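Local coordinates for protein putative 4-Hydroxy-2-oxoglutarate aldolase / 2-dehydro-3-deoxyphosphogluconate aldolase (Yersinia enterocolitica, PDB 3LM7) that is a putative aldolase of the KDGP aldolase family, which belongs to the TIM-barrel class of folds, at residues C16-A21 against I217-S222; N200-V205 against L241-K246. All coordinates share one frame; numbering follows the deposited sequence.

Contact 1 of 2, residues C16-A21 against I217-S222; sequences CLNVLA and IPHIYS
Strand 17-20, the first of the parallel sheet, and the extended segment 217-222 meet where a TIM barrel closes; the segment runs nearly alongside, consistent with the eighth-strand position. A single parallel bridge joins Asn18 to His219. Asn18 N donates to Pro218 O at 3.0 Å, and Asn18 O accepts from Ile220 N, both nearly along the C=O axis, though the first bond is bent at its hydrogen and the second nearly straight. The tight part is inside the barrel. With CG anti to its backbone N (chi1 -170°), Asn18 stacks on the His219 imidazole, the planes 18° apart: CB sits over the ring centre, 3.9 Å from the centroid, and the amide over the ND1-CE1 side of the same face. Asparagine suits this place because its flat amide can stack while its polar atoms stay bonded, OD1 to Ser69 and ND2 to a water that also bonds Tyr221 OH. On the outer side, Ile220 CD1 packs loosely against Val19 CG1 and Leu17 CD2, branched aliphatics suited to the core beneath Phe201 and Leu240 of the helices. Toward the partly exposed Leu20 and Tyr221 the fit loosens: their side chains cross at about a right angle, and a second water bridges Leu20 N and Ile220 O in place of a direct backbone bond. On the inner side, a very short hydrogen bond of 2.5 Å joins His219 ND1 to Tyr221 OH.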
ATOM      1  N   CYS A  16      -5.707  -5.283   9.650  1.00  7.41           N
ATOM      2  CA  CYS A  16      -5.331  -5.801  10.975  1.00  8.12           C
ATOM      3  C   CYS A  16      -6.465  -5.427  11.927  1.00  8.95           C
ATOM      4  O   CYS A  16      -6.907  -4.279  11.961  1.00  8.17           O
ATOM      5  CB  CYS A  16      -3.974  -5.188  11.440  1.00  5.75           C
ATOM      6  SG  CYS A  16      -3.399  -5.927  13.019  1.00  9.19           S
ATOM      7  N   LEU A  17      -6.941  -6.386  12.713  1.00  7.70           N
ATOM      8  CA  LEU A  17      -8.030  -6.083  13.635  1.00  7.81           C
ATOM      9  C   LEU A  17      -7.484  -5.274  14.792  1.00  5.89           C
ATOM     10  O   LEU A  17      -6.308  -5.388  15.137  1.00  6.61           O
ATOM     11  CB  LEU A  17      -8.648  -7.409  14.217  1.00  6.74           C
ATOM     12  CG  LEU A  17      -9.163  -8.362  13.165  1.00  7.83           C
ATOM     13  CD1 LEU A  17      -9.644  -9.613  13.935  1.00  9.18           C
ATOM     14  CD2 LEU A  17     -10.345  -7.770  12.320  1.00  5.29           C
ATOM     15  N   ASN A  18      -8.351  -4.520  15.468  1.00  6.89           N
ATOM     16  CA  ASN A  18      -8.020  -3.938  16.736  1.00  6.71           C
ATOM     17  C   ASN A  18      -9.154  -4.143  17.737  1.00  7.98           C
ATOM     18  O   ASN A  18     -10.281  -3.645  17.526  1.00  8.71           O
ATOM     19  CB  ASN A  18      -7.624  -2.419  16.506  1.00  7.20           C
ATOM     20  CG  ASN A  18      -7.016  -1.710  17.740  1.00  9.22           C
ATOM     21  OD1 ASN A  18      -6.080  -0.840  17.583  1.00 14.90           O
ATOM     22  ND2 ASN A  18      -7.559  -1.943  18.921  1.00  4.77           N
ATOM     23  N   VAL A  19      -8.868  -4.821  18.867  1.00  6.24           N
ATOM     24  CA  VAL A  19      -9.944  -5.147  19.808  1.00  7.03           C
ATOM     25  C   VAL A  19      -9.325  -4.980  21.150  1.00  7.71           C
ATOM     26  O   VAL A  19      -8.096  -4.945  21.269  1.00  9.39           O
ATOM     27  CB  VAL A  19     -10.495  -6.662  19.581  1.00  7.87           C
ATOM     28  CG1 VAL A  19     -10.921  -6.889  18.129  1.00  6.42           C
ATOM     29  CG2 VAL A  19      -9.382  -7.687  19.898  1.00  5.29           C
ATOM     30  N   LEU A  20     -10.134  -4.857  22.188  1.00 10.40           N
ATOM     31  CA  LEU A  20      -9.623  -4.640  23.536  1.00 11.59           C
ATOM     32  C   LEU A  20      -9.401  -5.952  24.286  1.00 12.93           C
ATOM     33  O   LEU A  20     -10.115  -6.908  24.067  1.00 12.24           O
ATOM     34  CB  LEU A  20     -10.642  -3.812  24.351  1.00 11.45           C
ATOM     35  CG  LEU A  20     -10.929  -2.416  23.799  1.00 17.62           C
ATOM     36  CD1 LEU A  20     -11.953  -1.697  24.689  1.00 18.49           C
ATOM     37  CD2 LEU A  20      -9.610  -1.552  23.550  1.00 16.76           C
ATOM     38  N   ALA A  21      -8.458  -5.966  25.213  1.00 12.99           N
ATOM     39  CA  ALA A  21      -8.295  -7.131  26.095  1.00 13.58           C
ATOM     40  C   ALA A  21      -8.920  -6.832  27.436  1.00 14.17           C
ATOM     41  O   ALA A  21      -8.751  -5.745  27.968  1.00 15.32           O
ATOM     42  CB  ALA A  21      -6.797  -7.501  26.259  1.00 13.20           C
ATOM     43  N   ILE A 217      -7.408  -0.665   9.658  1.00  7.32           N
ATOM     44  CA  ILE A 217      -7.317  -1.206  11.034  1.00  7.11           C
ATOM     45  C   ILE A 217      -8.693  -0.930  11.665  1.00  6.90           C
ATOM     46  O   ILE A 217      -8.925   0.113  12.258  1.00  7.19           O
ATOM     47  CB  ILE A 217      -6.151  -0.583  11.889  1.00  5.37           C
ATOM     48  CG1 ILE A 217      -4.795  -0.873  11.219  1.00  7.03           C
ATOM     49  CG2 ILE A 217      -6.179  -1.171  13.384  1.00  5.29           C
ATOM     50  CD1 ILE A 217      -3.554  -0.094  11.895  1.00  7.64           C
ATOM     51  N   PRO A 218      -9.648  -1.859  11.480  1.00  8.19           N
ATOM     52  CA  PRO A 218     -10.981  -1.585  12.043  1.00  7.59           C
ATOM     53  C   PRO A 218     -10.961  -1.850  13.534  1.00  8.21           C
ATOM     54  O   PRO A 218     -10.255  -2.776  13.964  1.00  9.56           O
ATOM     55  CB  PRO A 218     -11.884  -2.611  11.344  1.00  6.15           C
ATOM     56  CG  PRO A 218     -11.003  -3.734  10.993  1.00  6.49           C
ATOM     57  CD  PRO A 218      -9.629  -3.072  10.628  1.00  8.42           C
ATOM     58  N   HIS A 219     -11.732  -1.085  14.310  1.00  6.30           N
ATOM     59  CA  HIS A 219     -11.778  -1.289  15.743  1.00  7.88           C
ATOM     60  C   HIS A 219     -13.110  -1.906  16.092  1.00  8.28           C
ATOM     61  O   HIS A 219     -14.114  -1.420  15.614  1.00  8.92           O
ATOM     62  CB  HIS A 219     -11.652   0.067  16.465  1.00  7.31           C
ATOM     63  CG  HIS A 219     -10.300   0.675  16.315  1.00  7.49           C
ATOM     64  ND1 HIS A 219      -9.538   1.039  17.400  1.00  8.94           N
ATOM     65  CD2 HIS A 219      -9.558   0.958  15.212  1.00  6.71           C
ATOM     66  CE1 HIS A 219      -8.390   1.554  16.974  1.00  9.17           C
ATOM     67  NE2 HIS A 219      -8.384   1.540  15.653  1.00  7.84           N
ATOM     68  N   ILE A 220     -13.098  -2.963  16.916  1.00  8.08           N
ATOM     69  CA  ILE A 220     -14.341  -3.650  17.296  1.00  9.38           C
ATOM     70  C   ILE A 220     -14.354  -3.875  18.800  1.00  7.84           C
ATOM     71  O   ILE A 220     -13.536  -4.583  19.324  1.00  9.03           O
ATOM     72  CB  ILE A 220     -14.528  -5.018  16.563  1.00  9.57           C
ATOM     73  CG1 ILE A 220     -14.104  -4.940  15.073  1.00  9.55           C
ATOM     74  CG2 ILE A 220     -15.998  -5.462  16.715  1.00 12.70           C
ATOM     75  CD1 ILE A 220     -12.567  -5.130  14.836  1.00  7.64           C
ATOM     76  N   TYR A 221     -15.255  -3.198  19.481  1.00  9.15           N
ATOM     77  CA  TYR A 221     -15.188  -3.039  20.922  1.00 11.83           C
ATOM     78  C   TYR A 221     -16.449  -3.686  21.533  1.00 12.99           C
ATOM     79  O   TYR A 221     -16.595  -4.889  21.445  1.00 13.48           O
ATOM     80  CB  TYR A 221     -15.083  -1.561  21.291  1.00 13.78           C
ATOM     81  CG  TYR A 221     -13.777  -0.883  20.864  1.00 13.10           C
ATOM     82  CD1 TYR A 221     -12.586  -1.604  20.690  1.00 19.30           C
ATOM     83  CD2 TYR A 221     -13.731   0.474  20.694  1.00 18.97           C
ATOM     84  CE1 TYR A 221     -11.365  -0.960  20.277  1.00 14.66           C
ATOM     85  CE2 TYR A 221     -12.513   1.137  20.353  1.00 15.95           C
ATOM     86  CZ  TYR A 221     -11.358   0.406  20.152  1.00 15.41           C
ATOM     87  OH  TYR A 221     -10.192   1.087  19.845  1.00 18.24           O
ATOM     88  N   SER A 222     -17.377  -2.902  22.088  1.00 14.24           N
ATOM     89  CA  SER A 222     -18.348  -3.517  23.009  1.00 15.28           C
ATOM     90  C   SER A 222     -19.238  -4.595  22.355  1.00 14.85           C
ATOM     91  O   SER A 222     -19.742  -5.452  23.059  1.00 13.35           O
ATOM     92  CB  SER A 222     -19.223  -2.435  23.681  1.00 15.57           C
ATOM     93  OG  SER A 222     -20.012  -1.813  22.690  1.00 18.40           O
TER
HETATM   94  O   HOH W   1      -7.536   0.263  20.499  1.00 11.31           O
HETATM   95  O   HOH W   2     -12.971  -5.427  21.961  1.00 11.38           O

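Contact 2 of 2, residues N200-V205 against L241-K246; sequences NFEQIV and LDIVKK
Helices 201-211 and 234-247 pack side by side, their short segments 10.3 Å apart at the axes. The one polar link between the segments is on the outer, more exposed side, where Lys246 NZ donates to Glu202 OE1 at 2.7 Å in a salt bridge. The ammonium comes from above the carboxylate plane, 25° out of it. Glu202 reaches across extended, its CB 3.6 Å from Ile243 CG2, so the methylenes pack while the carboxylate meets Lys246, which bends at chi3 (62°) to bring its nitrogen round. Backbone donors are met locally: Ile204 N and Val205 N bond to Asn200 O and Phe201 O, Lys245 N and Lys246 N to Leu241 O and Asp242 O. Ile204 O accepts from Tyr176 OH, Asn200 bonds Asp197 N and Gly195 O, and Asp242 pairs with Lys238, Lys245 with Glu35. Beneath the salt bridge the contact is apolar. Phe201 presents its ring edge, CD2 lying 3.6 Å from Ile243 CG2 and CZ 3.7 Å from Val244 CG2, while Val205 CG2 covers part of one face. Neighbouring helices, here at 42° between N-to-C directions, pack outside the strands as in a TIM barrel, with Phe201 and Val244 turned to Leu17 of strand 17-20.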
ATOM      1  N   ASN A 200     -22.075  -5.718  10.526  1.00  9.39           N
ATOM      2  CA  ASN A 200     -21.732  -4.599   9.596  1.00  9.45           C
ATOM      3  C   ASN A 200     -20.224  -4.534   9.281  1.00  9.64           C
ATOM      4  O   ASN A 200     -19.800  -3.729   8.490  1.00  8.93           O
ATOM      5  CB  ASN A 200     -22.264  -3.242  10.080  1.00  8.49           C
ATOM      6  CG  ASN A 200     -21.675  -2.830  11.415  1.00 10.48           C
ATOM      7  OD1 ASN A 200     -20.585  -3.261  11.803  1.00  9.48           O
ATOM      8  ND2 ASN A 200     -22.403  -1.991  12.138  1.00  7.65           N
ATOM      9  N   PHE A 201     -19.448  -5.432   9.900  1.00  9.57           N
ATOM     10  CA  PHE A 201     -18.001  -5.417   9.771  1.00  8.74           C
ATOM     11  C   PHE A 201     -17.617  -5.625   8.343  1.00  9.26           C
ATOM     12  O   PHE A 201     -16.816  -4.870   7.821  1.00  7.41           O
ATOM     13  CB  PHE A 201     -17.388  -6.524  10.629  1.00  8.40           C
ATOM     14  CG  PHE A 201     -15.882  -6.673  10.466  1.00 10.53           C
ATOM     15  CD1 PHE A 201     -15.027  -5.836  11.172  1.00  6.55           C
ATOM     16  CD2 PHE A 201     -15.346  -7.668   9.627  1.00 10.20           C
ATOM     17  CE1 PHE A 201     -13.587  -5.990  11.040  1.00  7.69           C
ATOM     18  CE2 PHE A 201     -13.949  -7.847   9.480  1.00 10.75           C
ATOM     19  CZ  PHE A 201     -13.064  -7.013  10.197  1.00  6.82           C
ATOM     20  N   GLU A 202     -18.138  -6.681   7.683  1.00  8.07           N
ATOM     21  CA  GLU A 202     -17.722  -6.897   6.296  1.00  8.44           C
ATOM     22  C   GLU A 202     -17.978  -5.663   5.402  1.00 10.17           C
ATOM     23  O   GLU A 202     -17.079  -5.236   4.677  1.00  8.91           O
ATOM     24  CB  GLU A 202     -18.453  -8.115   5.675  1.00  8.28           C
ATOM     25  CG  GLU A 202     -18.091  -8.299   4.209  1.00 10.67           C
ATOM     26  CD  GLU A 202     -18.621  -9.631   3.680  1.00  8.78           C
ATOM     27  OE1 GLU A 202     -19.080 -10.476   4.471  1.00 12.13           O
ATOM     28  OE2 GLU A 202     -18.543  -9.808   2.488  1.00 13.72           O
ATOM     29  N   GLN A 203     -19.166  -5.072   5.502  1.00  8.67           N
ATOM     30  CA  GLN A 203     -19.470  -3.980   4.614  1.00  9.59           C
ATOM     31  C   GLN A 203     -18.546  -2.769   4.922  1.00  9.17           C
ATOM     32  O   GLN A 203     -18.012  -2.163   4.022  1.00 10.34           O
ATOM     33  CB  GLN A 203     -20.941  -3.591   4.765  1.00 10.49           C
ATOM     34  CG  GLN A 203     -21.307  -2.414   3.829  1.00 12.11           C
ATOM     35  CD  GLN A 203     -22.766  -1.971   4.028  1.00 16.90           C
ATOM     36  OE1 GLN A 203     -23.510  -2.612   4.765  1.00 18.74           O
ATOM     37  NE2 GLN A 203     -23.140  -0.833   3.449  1.00 15.02           N
ATOM     38  N   ILE A 204     -18.286  -2.512   6.188  1.00  6.31           N
ATOM     39  CA  ILE A 204     -17.470  -1.380   6.558  1.00  6.99           C
ATOM     40  C   ILE A 204     -16.018  -1.516   6.067  1.00  7.46           C
ATOM     41  O   ILE A 204     -15.430  -0.567   5.498  1.00  6.83           O
ATOM     42  CB  ILE A 204     -17.554  -1.122   8.135  1.00  7.18           C
ATOM     43  CG1 ILE A 204     -18.894  -0.421   8.461  1.00  7.54           C
ATOM     44  CG2 ILE A 204     -16.346  -0.263   8.579  1.00  6.41           C
ATOM     45  CD1 ILE A 204     -19.335  -0.419   9.993  1.00 10.49           C
ATOM     46  N   VAL A 205     -15.454  -2.705   6.251  1.00  6.19           N
ATOM     47  CA  VAL A 205     -14.138  -2.978   5.699  1.00  6.12           C
ATOM     48  C   VAL A 205     -14.132  -3.028   4.165  1.00  8.18           C
ATOM     49  O   VAL A 205     -13.210  -2.484   3.550  1.00  8.07           O
ATOM     50  CB  VAL A 205     -13.514  -4.277   6.304  1.00  6.07           C
ATOM     51  CG1 VAL A 205     -12.095  -4.545   5.663  1.00  6.19           C
ATOM     52  CG2 VAL A 205     -13.425  -4.143   7.876  1.00  3.50           C
ATOM     53  N   LEU A 241     -11.822 -12.602  11.842  1.00 11.69           N
ATOM     54  CA  LEU A 241     -10.763 -13.155  10.991  1.00 11.72           C
ATOM     55  C   LEU A 241     -11.309 -13.828   9.709  1.00 12.14           C
ATOM     56  O   LEU A 241     -10.821 -13.566   8.585  1.00 13.47           O
ATOM     57  CB  LEU A 241      -9.908 -14.161  11.786  1.00  9.89           C
ATOM     58  CG  LEU A 241      -8.643 -14.615  11.039  1.00 14.47           C
ATOM     59  CD1 LEU A 241      -7.694 -13.437  10.598  1.00 10.79           C
ATOM     60  CD2 LEU A 241      -7.901 -15.717  11.867  1.00 12.35           C
ATOM     61  N   ASP A 242     -12.280 -14.753   9.865  1.00 12.82           N
ATOM     62  CA  ASP A 242     -12.828 -15.429   8.712  1.00 11.31           C
ATOM     63  C   ASP A 242     -13.388 -14.436   7.666  1.00 11.87           C
ATOM     64  O   ASP A 242     -13.223 -14.657   6.459  1.00 11.60           O
ATOM     65  CB  ASP A 242     -13.939 -16.415   9.122  1.00 12.10           C
ATOM     66  CG  ASP A 242     -13.413 -17.634   9.859  1.00 17.64           C
ATOM     67  OD1 ASP A 242     -12.211 -17.867   9.808  1.00 17.59           O
ATOM     68  OD2 ASP A 242     -14.217 -18.326  10.535  1.00 21.74           O
ATOM     69  N   ILE A 243     -14.065 -13.364   8.094  1.00 11.03           N
ATOM     70  CA  ILE A 243     -14.517 -12.342   7.117  1.00 10.36           C
ATOM     71  C   ILE A 243     -13.302 -11.692   6.415  1.00 10.51           C
ATOM     72  O   ILE A 243     -13.257 -11.504   5.167  1.00  9.29           O
ATOM     73  CB  ILE A 243     -15.369 -11.233   7.834  1.00 10.64           C
ATOM     74  CG1 ILE A 243     -16.686 -11.859   8.334  1.00  9.88           C
ATOM     75  CG2 ILE A 243     -15.661 -10.040   6.879  1.00 11.66           C
ATOM     76  CD1 ILE A 243     -17.466 -10.950   9.304  1.00 11.36           C
ATOM     77  N   VAL A 244     -12.290 -11.354   7.216  1.00 10.17           N
ATOM     78  CA  VAL A 244     -11.089 -10.736   6.646  1.00 10.09           C
ATOM     79  C   VAL A 244     -10.502 -11.678   5.549  1.00 12.06           C
ATOM     80  O   VAL A 244     -10.226 -11.255   4.402  1.00 10.10           O
ATOM     81  CB  VAL A 244     -10.054 -10.450   7.729  1.00 10.19           C
ATOM     82  CG1 VAL A 244      -8.713 -10.025   7.083  1.00  9.82           C
ATOM     83  CG2 VAL A 244     -10.618  -9.309   8.749  1.00  7.80           C
ATOM     84  N   LYS A 245     -10.364 -12.975   5.878  1.00 11.94           N
ATOM     85  CA  LYS A 245      -9.798 -13.898   4.888  1.00 12.68           C
ATOM     86  C   LYS A 245     -10.660 -14.018   3.644  1.00 13.23           C
ATOM     87  O   LYS A 245     -10.157 -14.279   2.520  1.00 13.86           O
ATOM     88  CB  LYS A 245      -9.642 -15.311   5.503  1.00 13.63           C
ATOM     89  CG  LYS A 245      -8.537 -15.362   6.500  1.00 14.67           C
ATOM     90  CD  LYS A 245      -8.457 -16.777   7.118  1.00 19.65           C
ATOM     91  CE  LYS A 245      -7.265 -16.828   8.059  1.00 20.71           C
ATOM     92  NZ  LYS A 245      -7.025 -18.255   8.482  1.00 20.94           N
ATOM     93  N   LYS A 246     -11.968 -13.836   3.825  1.00 13.56           N
ATOM     94  CA  LYS A 246     -12.906 -13.903   2.685  1.00 14.94           C
ATOM     95  C   LYS A 246     -12.693 -12.711   1.786  1.00 14.42           C
ATOM     96  O   LYS A 246     -12.681 -12.849   0.539  1.00 14.50           O
ATOM     97  CB  LYS A 246     -14.401 -13.938   3.166  1.00 14.65           C
ATOM     98  CG  LYS A 246     -15.400 -14.158   2.015  1.00 19.80           C
ATOM     99  CD  LYS A 246     -16.869 -14.286   2.480  1.00 16.18           C
ATOM    100  CE  LYS A 246     -17.327 -12.999   3.152  1.00 17.83           C
ATOM    101  NZ  LYS A 246     -18.763 -13.055   3.576  1.00 15.48           N
TER

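In the fold
The two contacts lie in successive layers of one barrel wall, with centres about 12 Å apart: contact 1 belongs to the strand layer, its centre about 7 Å from the centre of the chain, and contact 2 to the helices outside it, at about 16 Å. Phe201 is the shared piece. Its CE1 lies 3.4 Å from Pro218 CG and its CZ 3.5 Å from Leu17 CD2, so one ring packs against both segments of contact 1. Leu17 CD2 also meets Val244 CG2 at 3.9 Å. The segments alternate along the chain, 200-205 coming before 217-222 and 241-246 after it, and the side chains of Phe201 and Val244 join the two layers.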